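Local coordinates for protein fructosyl amine:oxygen oxidoreductase (Neosartorya fumigata, PDB 4WCT) that catalyses the oxidative deglycation of fructosyl amines (Amadori products), probably passing electrons from substrate to oxygen through its bound flavin-adenine dinucleotide, at residues Q109-E114 and K182-S187; P303-F308 and P329-A334; D362-A367 and P420-D425. All blocks are in the same frame, centred on the assembly; numbering follows the deposited sequence. Where two conformers were deposited one is given.

The three contacts follow one another along the chain without sharing a segment; contact 1 lies on the opposite side of the chain's centre from the other two. Contact 2 is the buried one, setting the strand of 303-308 against the first turn of helix 330-343, and it carries the one direct side-chain hydrogen bond between paired segments, from a tyrosine to a carboxylate. Contacts 1 and 3 are partly buried. In contact 1 a tyrosine ring lies on the backbone of helix 181-194, with a water joining a tyrosine and a serine hydroxyl; in contact 3 two loops meet through a small proline contact, while the polar bonds lie within each segment or run to neighbours such as Arg419.

Contact 1. Residues Q109-E114 and K182-S187; sequences QPYFHE and KKAMIS
The Tyr111 ring lies with one face over the Lys183-Ala184 peptide of helix 181-194: the carbonyl carbon of Lys183 stands over the ring centre, and Ala184 N lies nearer the rim. Pro110 CB covers the opposite face, 3.9 Å above the plane of the Tyr111 ring, and so the ring is sandwiched between its own chain neighbour and the helix. With CG anti to the carbonyl carbon (chi1 -57°), the tyrosine reaches across from the 3-10 turn of 109-111. Tyr111 CE1 touches Lys183 CB at 3.5 Å, while Ala184 CB packs against the CB side of the ring. Ser187 CB comes in obliquely, to within 3.6 Å of Tyr111 CE2. Lys183 crosses the tyrosine at about a right angle and runs on, extended, to salt bridges with Asp292 and Glu291. At the ring edge, in its plane, a water lies 2.7 Å from Tyr111 OH and donates to Ser187 OG at 2.7 Å; the serine hydroxyl also bonds to Val107 O. Tyr111 is backbone-bonded to His180, just before the helix, and its ring continues the contact onto the helix itself. The direct contact is van der Waals packing of a ring on a peptide and on aliphatic carbons, with no direct hydrogen bond, while a single water bridges the two hydroxyls and gives the phenol end a polar tie to the helix.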
loop_
_atom_site.group_PDB
_atom_site.type_symbol
_atom_site.label_atom_id
_atom_site.label_comp_id
_atom_site.label_asym_id
_atom_site.label_seq_id
_atom_site.Cartn_x
_atom_site.Cartn_y
_atom_site.Cartn_z
ATOM N N GLN A 109 5.188 5.657 16.308
ATOM C CA GLN A 109 6.210 4.821 16.936
ATOM C C GLN A 109 5.726 3.581 17.684
ATOM O O GLN A 109 6.386 2.529 17.601
ATOM C CB GLN A 109 7.010 5.687 17.897
ATOM C CG GLN A 109 8.148 4.964 18.601
ATOM C CD GLN A 109 7.739 4.361 19.900
ATOM O OE1 GLN A 109 6.629 4.555 20.383
ATOM N NE2 GLN A 109 8.644 3.568 20.481
ATOM N N PRO A 110 4.527 3.619 18.281
ATOM C CA PRO A 110 4.076 2.415 18.970
ATOM C C PRO A 110 3.762 1.251 18.047
ATOM O O PRO A 110 3.584 0.118 18.524
ATOM C CB PRO A 110 2.796 2.878 19.636
ATOM C CG PRO A 110 3.099 4.315 19.965
ATOM C CD PRO A 110 3.759 4.805 18.710
ATOM N N TYR A 111 3.641 1.546 16.750
ATOM C CA TYR A 111 3.085 0.590 15.792
ATOM C C TYR A 111 4.142 -0.001 14.853
ATOM O O TYR A 111 3.809 -0.792 13.959
ATOM C CB TYR A 111 1.977 1.298 14.991
ATOM C CG TYR A 111 0.895 1.851 15.892
ATOM C CD1 TYR A 111 0.233 1.013 16.777
ATOM C CD2 TYR A 111 0.773 3.230 16.089
ATOM C CE1 TYR A 111 -0.684 1.526 17.680
ATOM C CE2 TYR A 111 -0.096 3.747 17.039
ATOM C CZ TYR A 111 -0.753 2.893 17.883
ATOM O OH TYR A 111 -1.690 3.395 18.783
ATOM N N PHE A 112 5.417 0.328 15.067
ATOM C CA PHE A 112 6.511 -0.254 14.269
ATOM C C PHE A 112 7.272 -1.284 15.045
ATOM O O PHE A 112 7.572 -1.068 16.222
ATOM C CB PHE A 112 7.477 0.820 13.799
ATOM C CG PHE A 112 8.702 0.298 13.090
ATOM C CD1 PHE A 112 8.607 -0.574 12.012
ATOM C CD2 PHE A 112 9.960 0.782 13.446
ATOM C CE1 PHE A 112 9.774 -1.057 11.386
ATOM C CE2 PHE A 112 11.115 0.361 12.780
ATOM C CZ PHE A 112 11.022 -0.526 11.729
ATOM N N HIS A 113 7.430 -2.461 14.436
ATOM C CA HIS A 113 8.127 -3.584 15.057
ATOM C C HIS A 113 9.336 -3.990 14.240
ATOM O O HIS A 113 9.183 -4.550 13.142
ATOM C CB HIS A 113 7.156 -4.750 15.203
ATOM C CG HIS A 113 5.942 -4.399 15.998
ATOM N ND1 HIS A 113 5.988 -4.300 17.377
ATOM C CD2 HIS A 113 4.808 -3.756 15.628
ATOM C CE1 HIS A 113 4.829 -3.844 17.816
ATOM N NE2 HIS A 113 4.086 -3.526 16.771
ATOM N N GLU A 114 10.539 -3.584 14.692
ATOM C CA GLU A 114 11.735 -3.681 13.865
ATOM C C GLU A 114 12.303 -5.093 13.983
ATOM O O GLU A 114 13.372 -5.312 14.557
ATOM C CB GLU A 114 12.783 -2.602 14.221
ATOM C CG GLU A 114 13.930 -2.492 13.216
ATOM C CD GLU A 114 14.845 -1.305 13.495
ATOM O OE1 GLU A 114 14.581 -0.595 14.477
ATOM O OE2 GLU A 114 15.848 -1.133 12.780
ATOM N N LYS A 182 -3.303 -0.580 10.449
ATOM C CA LYS A 182 -4.646 -0.199 10.851
ATOM C C LYS A 182 -4.615 0.711 12.079
ATOM O O LYS A 182 -5.190 1.815 12.074
ATOM C CB LYS A 182 -5.458 -1.440 11.154
ATOM C CG LYS A 182 -6.870 -1.147 11.608
ATOM C CD LYS A 182 -7.606 -2.447 11.833
ATOM C CE LYS A 182 -9.083 -2.239 12.096
ATOM N NZ LYS A 182 -9.747 -3.567 12.089
ATOM N N LYS A 183 -3.910 0.274 13.122
ATOM C CA LYS A 183 -3.805 1.092 14.342
ATOM C C LYS A 183 -3.044 2.391 14.137
ATOM O O LYS A 183 -3.413 3.433 14.726
ATOM C CB LYS A 183 -3.180 0.297 15.498
ATOM C CG LYS A 183 -4.148 -0.681 16.118
ATOM C CD LYS A 183 -3.535 -1.451 17.276
ATOM C CE LYS A 183 -4.547 -2.469 17.751
ATOM N NZ LYS A 183 -4.088 -3.088 19.005
ATOM N N ALA A 184 -2.054 2.379 13.245
ATOM C CA ALA A 184 -1.297 3.588 12.989
ATOM C C ALA A 184 -2.150 4.601 12.219
ATOM O O ALA A 184 -2.110 5.782 12.472
ATOM C CB ALA A 184 -0.034 3.263 12.241
ATOM N N MET A 185 -2.982 4.117 11.312
ATOM C CA MET A 185 -3.888 4.996 10.566
ATOM C C MET A 185 -4.940 5.598 11.508
ATOM O O MET A 185 -5.207 6.800 11.464
ATOM C CB MET A 185 -4.551 4.221 9.411
ATOM C CG MET A 185 -5.524 5.062 8.636
ATOM S SD MET A 185 -6.063 4.159 7.136
ATOM C CE MET A 185 -6.706 2.688 7.842
ATOM N N ILE A 186 -5.475 4.784 12.406
ATOM C CA ILE A 186 -6.423 5.244 13.425
ATOM C C ILE A 186 -5.759 6.278 14.344
ATOM O O ILE A 186 -6.363 7.302 14.702
ATOM C CB ILE A 186 -6.950 4.070 14.258
ATOM C CG1 ILE A 186 -7.864 3.169 13.378
ATOM C CG2 ILE A 186 -7.717 4.581 15.468
ATOM C CD1 ILE A 186 -8.296 1.859 14.007
ATOM N N SER A 187 -4.521 6.023 14.699
ATOM C CA SER A 187 -3.733 6.953 15.512
ATOM C C SER A 187 -3.589 8.298 14.819
ATOM O O SER A 187 -3.797 9.353 15.440
ATOM C CB SER A 187 -2.370 6.332 15.866
ATOM O OG SER A 187 -1.570 7.198 16.662
HETATM O O HOH W 1 -1.847 6.039 19.057
#

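Contact 2. Residues P303-F308 and P329-A334; sequences PGYCNF and PLEAEA
The backbones of strand 295-310 and helix 330-343 stay well apart, with the CA atoms of Tyr305 and Pro329 10.2 Å from each other. The gap is filled by Tyr305 from the strand and by Pro329 and Glu331 from the helix start, approaching from opposite directions, with Pro329 at the N-cap position. Tyr305 OH donates to Glu331 OE2 at 2.7 Å. The carboxylate oxygen sits at the ring edge, in the ring plane, but the hydroxyl meets it from above the carboxylate plane, 43° out. The first torsion of Glu331 (chi1 72°) puts its CG beside the hydroxyl, and the bend at chi2 lays the carboxylate alongside the end of the phenol. Beside this bond the proline ring packs obliquely, its Pro329 CG 3.9 Å from Tyr305 CZ, and Ala332 CB lies 4.2 Å from Tyr305 OH. Phe444 stacks on the tyrosine ring, and Arg335, one turn further along the helix, gives the hydroxyl a second bond. Tyr305 OH thus donates to an acid and accepts from a guanidinium group, a pairing that satisfies this buried oxygen, fixes the end of the ring and would probably help to stabilise the ionised form of Glu331.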
loop_
_atom_site.group_PDB
_atom_site.type_symbol
_atom_site.label_atom_id
_atom_site.label_comp_id
_atom_site.label_asym_id
_atom_site.label_seq_id
_atom_site.Cartn_x
_atom_site.Cartn_y
_atom_site.Cartn_z
ATOM N N PRO A 303 1.164 -11.191 -9.699
ATOM C CA PRO A 303 1.246 -9.843 -10.246
ATOM C C PRO A 303 0.029 -8.948 -10.050
ATOM O O PRO A 303 0.123 -7.737 -10.302
ATOM C CB PRO A 303 1.538 -10.076 -11.737
ATOM C CG PRO A 303 2.148 -11.440 -11.782
ATOM C CD PRO A 303 1.433 -12.223 -10.725
ATOM N N GLY A 304 -1.068 -9.525 -9.552
ATOM C CA GLY A 304 -2.255 -8.749 -9.256
ATOM C C GLY A 304 -3.460 -9.142 -10.081
ATOM O O GLY A 304 -3.335 -9.760 -11.173
ATOM N N TYR A 305 -4.631 -8.886 -9.509
ATOM C CA TYR A 305 -5.894 -8.943 -10.214
ATOM C C TYR A 305 -6.371 -7.536 -10.597
ATOM O O TYR A 305 -6.416 -6.603 -9.774
ATOM C CB TYR A 305 -6.961 -9.550 -9.302
ATOM C CG TYR A 305 -6.811 -11.009 -8.980
ATOM C CD1 TYR A 305 -7.416 -11.979 -9.769
ATOM C CD2 TYR A 305 -6.151 -11.412 -7.828
ATOM C CE1 TYR A 305 -7.370 -13.320 -9.416
ATOM C CE2 TYR A 305 -6.044 -12.745 -7.503
ATOM C CZ TYR A 305 -6.634 -13.695 -8.315
ATOM O OH TYR A 305 -6.544 -15.035 -7.960
ATOM N N CYS A 306 -6.775 -7.375 -11.838
ATOM C CA CYS A 306 -7.548 -6.199 -12.217
ATOM C C CYS A 306 -8.987 -6.618 -12.471
ATOM O O CYS A 306 -9.339 -7.808 -12.408
ATOM C CB CYS A 306 -6.938 -5.548 -13.471
ATOM S SG CYS A 306 -5.277 -4.913 -13.286
ATOM N N ASN A 307 -9.869 -5.627 -12.585
ATOM C CA ASN A 307 -11.275 -5.908 -12.880
ATOM C C ASN A 307 -11.653 -5.128 -14.131
ATOM O O ASN A 307 -12.020 -3.954 -14.056
ATOM C CB ASN A 307 -12.166 -5.513 -11.708
ATOM C CG ASN A 307 -13.605 -5.841 -11.954
ATOM O OD1 ASN A 307 -13.923 -6.936 -12.413
ATOM N ND2 ASN A 307 -14.492 -4.900 -11.668
ATOM N N PHE A 308 -11.348 -5.721 -15.284
ATOM C CA PHE A 308 -11.285 -4.984 -16.543
ATOM C C PHE A 308 -12.684 -4.813 -17.143
ATOM O O PHE A 308 -13.371 -5.793 -17.434
ATOM C CB PHE A 308 -10.393 -5.686 -17.551
ATOM C CG PHE A 308 -8.925 -5.586 -17.259
ATOM C CD1 PHE A 308 -8.305 -4.354 -17.104
ATOM C CD2 PHE A 308 -8.152 -6.720 -17.179
ATOM C CE1 PHE A 308 -6.970 -4.254 -16.817
ATOM C CE2 PHE A 308 -6.767 -6.619 -16.978
ATOM C CZ PHE A 308 -6.183 -5.400 -16.786
ATOM N N PRO A 329 -10.296 -15.263 -4.162
ATOM C CA PRO A 329 -10.500 -16.408 -5.034
ATOM C C PRO A 329 -9.929 -17.690 -4.439
ATOM O O PRO A 329 -8.886 -17.685 -3.783
ATOM C CB PRO A 329 -9.787 -16.003 -6.331
ATOM C CG PRO A 329 -9.853 -14.507 -6.325
ATOM C CD PRO A 329 -9.630 -14.153 -4.875
ATOM N N LEU A 330 -10.589 -18.800 -4.723
ATOM C CA LEU A 330 -10.115 -20.100 -4.246
ATOM C C LEU A 330 -8.677 -20.348 -4.690
ATOM O O LEU A 330 -7.922 -21.054 -3.995
ATOM C CB LEU A 330 -11.040 -21.201 -4.737
ATOM C CG LEU A 330 -12.439 -21.201 -4.096
ATOM C CD1 LEU A 330 -13.334 -22.203 -4.800
ATOM C CD2 LEU A 330 -12.375 -21.497 -2.610
ATOM N N GLU A 331 -8.335 -19.920 -5.907
ATOM C CA GLU A 331 -6.959 -20.121 -6.391
ATOM C C GLU A 331 -5.930 -19.331 -5.543
ATOM O O GLU A 331 -4.781 -19.759 -5.415
ATOM C CB GLU A 331 -6.827 -19.795 -7.899
ATOM C CG GLU A 331 -6.919 -18.303 -8.161
ATOM C CD GLU A 331 -7.752 -17.872 -9.340
ATOM O OE1 GLU A 331 -7.730 -18.524 -10.425
ATOM O OE2 GLU A 331 -8.177 -16.707 -9.295
ATOM N N ALA A 332 -6.374 -18.254 -4.904
ATOM C CA ALA A 332 -5.470 -17.454 -4.072
ATOM C C ALA A 332 -5.318 -18.139 -2.709
ATOM O O ALA A 332 -4.193 -18.259 -2.196
ATOM C CB ALA A 332 -5.978 -16.038 -3.902
ATOM N N GLU A 333 -6.413 -18.663 -2.159
ATOM C CA GLU A 333 -6.319 -19.506 -0.977
ATOM C C GLU A 333 -5.353 -20.673 -1.190
ATOM O O GLU A 333 -4.479 -20.944 -0.345
ATOM C CB GLU A 333 -7.687 -20.035 -0.561
ATOM C CG GLU A 333 -7.591 -21.070 0.565
ATOM C CD GLU A 333 -8.903 -21.746 0.899
ATOM O OE1 GLU A 333 -9.856 -21.721 0.073
ATOM O OE2 GLU A 333 -8.944 -22.420 1.947
ATOM N N ALA A 334 -5.415 -21.311 -2.365
ATOM C CA ALA A 334 -4.543 -22.448 -2.635
ATOM C C ALA A 334 -3.069 -22.029 -2.681
ATOM O O ALA A 334 -2.210 -22.767 -2.196
ATOM C CB ALA A 334 -4.959 -23.157 -3.919
#

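Contact 3. Residues D362-A367 and P420-D425; sequences DTPDRA and PETAVD
Pro364 and Thr422 meet with their side chains crossing at about a right angle, the proline ring pushing its CB-CG edge against the 3-10 turn of 420-422. Pro364 CG lies 3.6 Å from Thr422 OG1, and Pro364 CB is 3.7 Å from Thr422 O, so the ring packs on both the hydroxyl and the carbonyl of one residue. Ala423 CB approaches Pro364 CG at 3.9 Å, the apolar part of the contact. Thr422 OG1 sits between its backbone N and carbonyl carbon (chi1 66°), which turns the oxygen back into its own turn, where it is hydrogen-bonded to Arg419 O; its touch with the proline is therefore plain van der Waals contact. The turn itself is closed by Ala423 N bonding to Pro420 O.

The proline is held at a tight bend. Asp365 OD1 accepts from Ala367 N at 3.0 Å with an angle of 161° at the hydrogen, although the N-H arrives from well above the carboxylate plane, and Thr363 OG1 donates to Ala367 O in the carbonyl plane, on a lone pair. Asp365 forms a salt bridge with the Arg419 side chain, while the carbonyl of Arg419 takes the Thr422 hydroxyl, so Arg419 is linked to both segments. Arg366 reaches the carbonyls of Gln432 and Ser386. The side chain of Pro364 is about 14 Å from the flavin-adenine dinucleotide. Between strands 352-362 and 369-372, Asp365 to Ala367 form an Asx turn, with Pro364 just before it packing on the loop after helix 410-413.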
loop_
_atom_site.group_PDB
_atom_site.type_symbol
_atom_site.label_atom_id
_atom_site.label_comp_id
_atom_site.label_asym_id
_atom_site.label_seq_id
_atom_site.Cartn_x
_atom_site.Cartn_y
_atom_site.Cartn_z
ATOM N N ASP A 362 -1.064 1.086 -9.385
ATOM C CA ASP A 362 0.284 1.129 -9.901
ATOM C C ASP A 362 0.414 2.231 -10.960
ATOM O O ASP A 362 -0.423 2.346 -11.870
ATOM C CB ASP A 362 0.671 -0.186 -10.565
ATOM C CG ASP A 362 0.883 -1.314 -9.587
ATOM O OD1 ASP A 362 1.481 -1.097 -8.498
ATOM O OD2 ASP A 362 0.518 -2.448 -9.972
ATOM N N THR A 363 1.467 3.025 -10.822
ATOM C CA THR A 363 1.939 3.885 -11.905
ATOM C C THR A 363 2.746 3.039 -12.897
ATOM O O THR A 363 3.109 1.896 -12.606
ATOM C CB THR A 363 2.794 4.992 -11.320
ATOM O OG1 THR A 363 3.889 4.401 -10.621
ATOM C CG2 THR A 363 1.934 5.878 -10.393
ATOM N N PRO A 364 3.073 3.600 -14.076
ATOM C CA PRO A 364 3.824 2.813 -15.028
ATOM C C PRO A 364 5.201 2.339 -14.549
ATOM O O PRO A 364 5.660 1.283 -14.971
ATOM C CB PRO A 364 3.964 3.771 -16.222
ATOM C CG PRO A 364 2.755 4.607 -16.141
ATOM C CD PRO A 364 2.594 4.868 -14.658
ATOM N N ASP A 365 5.864 3.113 -13.689
ATOM C CA ASP A 365 7.147 2.730 -13.138
ATOM C C ASP A 365 7.140 2.366 -11.655
ATOM O O ASP A 365 8.213 2.091 -11.068
ATOM C CB ASP A 365 8.150 3.836 -13.410
ATOM C CG ASP A 365 7.804 5.158 -12.740
ATOM O OD1 ASP A 365 6.760 5.238 -12.033
ATOM O OD2 ASP A 365 8.590 6.123 -12.990
ATOM N N ARG A 366 5.938 2.354 -11.092
ATOM C CA ARG A 366 5.679 2.067 -9.695
ATOM C C ARG A 366 6.383 3.032 -8.742
ATOM O O ARG A 366 6.509 2.740 -7.548
ATOM C CB ARG A 366 5.975 0.597 -9.379
ATOM C CG ARG A 366 4.939 -0.327 -10.011
ATOM C CD ARG A 366 5.127 -1.784 -9.642
ATOM N NE ARG A 366 5.052 -1.988 -8.213
ATOM C CZ ARG A 366 5.624 -3.006 -7.575
ATOM N NH1 ARG A 366 6.213 -3.984 -8.251
ATOM N NH2 ARG A 366 5.518 -3.097 -6.254
ATOM N N ALA A 367 6.704 4.237 -9.223
ATOM C CA ALA A 367 6.950 5.380 -8.344
ATOM C C ALA A 367 5.652 6.107 -8.061
ATOM O O ALA A 367 4.663 5.944 -8.780
ATOM C CB ALA A 367 8.025 6.314 -8.931
ATOM N N PRO A 420 1.989 11.906 -17.764
ATOM C CA PRO A 420 1.101 11.170 -18.684
ATOM C C PRO A 420 1.832 10.601 -19.904
ATOM O O PRO A 420 1.456 9.534 -20.412
ATOM C CB PRO A 420 0.069 12.213 -19.095
ATOM C CG PRO A 420 0.781 13.527 -18.942
ATOM C CD PRO A 420 1.664 13.344 -17.723
ATOM N N GLU A 421 2.943 11.221 -20.288
ATOM C CA GLU A 421 3.726 10.702 -21.415
ATOM C C GLU A 421 4.214 9.281 -21.187
ATOM O O GLU A 421 4.390 8.511 -22.144
ATOM C CB GLU A 421 4.887 11.640 -21.780
ATOM C CG GLU A 421 6.041 11.733 -20.804
ATOM C CD GLU A 421 5.780 12.634 -19.599
ATOM O OE1 GLU A 421 4.674 13.194 -19.451
ATOM O OE2 GLU A 421 6.690 12.737 -18.748
ATOM N N THR A 422 4.401 8.900 -19.920
ATOM C CA THR A 422 4.891 7.564 -19.616
ATOM C C THR A 422 3.824 6.470 -19.751
ATOM O O THR A 422 4.142 5.291 -19.603
ATOM C CB THR A 422 5.459 7.469 -18.178
ATOM O OG1 THR A 422 4.404 7.659 -17.236
ATOM C CG2 THR A 422 6.567 8.516 -17.927
ATOM N N ALA A 423 2.558 6.842 -19.943
ATOM C CA ALA A 423 1.439 5.899 -19.897
ATOM C C ALA A 423 0.697 5.839 -21.234
ATOM O O ALA A 423 -0.318 5.134 -21.364
ATOM C CB ALA A 423 0.453 6.300 -18.827
ATOM N N VAL A 424 1.256 6.478 -22.248
ATOM C CA VAL A 424 0.658 6.381 -23.593
ATOM C C VAL A 424 0.708 4.926 -24.080
ATOM O O VAL A 424 1.731 4.248 -23.924
ATOM C CB VAL A 424 1.381 7.329 -24.586
ATOM C CG1 VAL A 424 0.855 7.132 -25.993
ATOM C CG2 VAL A 424 1.191 8.773 -24.145
ATOM N N ASP A 425 -0.433 4.419 -24.526
ATOM C CA ASP A 425 -0.596 3.007 -24.909
ATOM C C ASP A 425 -0.140 2.037 -23.820
ATOM O O ASP A 425 0.404 0.967 -24.107
ATOM C CB ASP A 425 0.130 2.665 -26.214
ATOM C CG ASP A 425 -0.291 3.559 -27.363
ATOM O OD1 ASP A 425 -1.473 3.943 -27.406
ATOM O OD2 ASP A 425 0.583 3.957 -28.156
#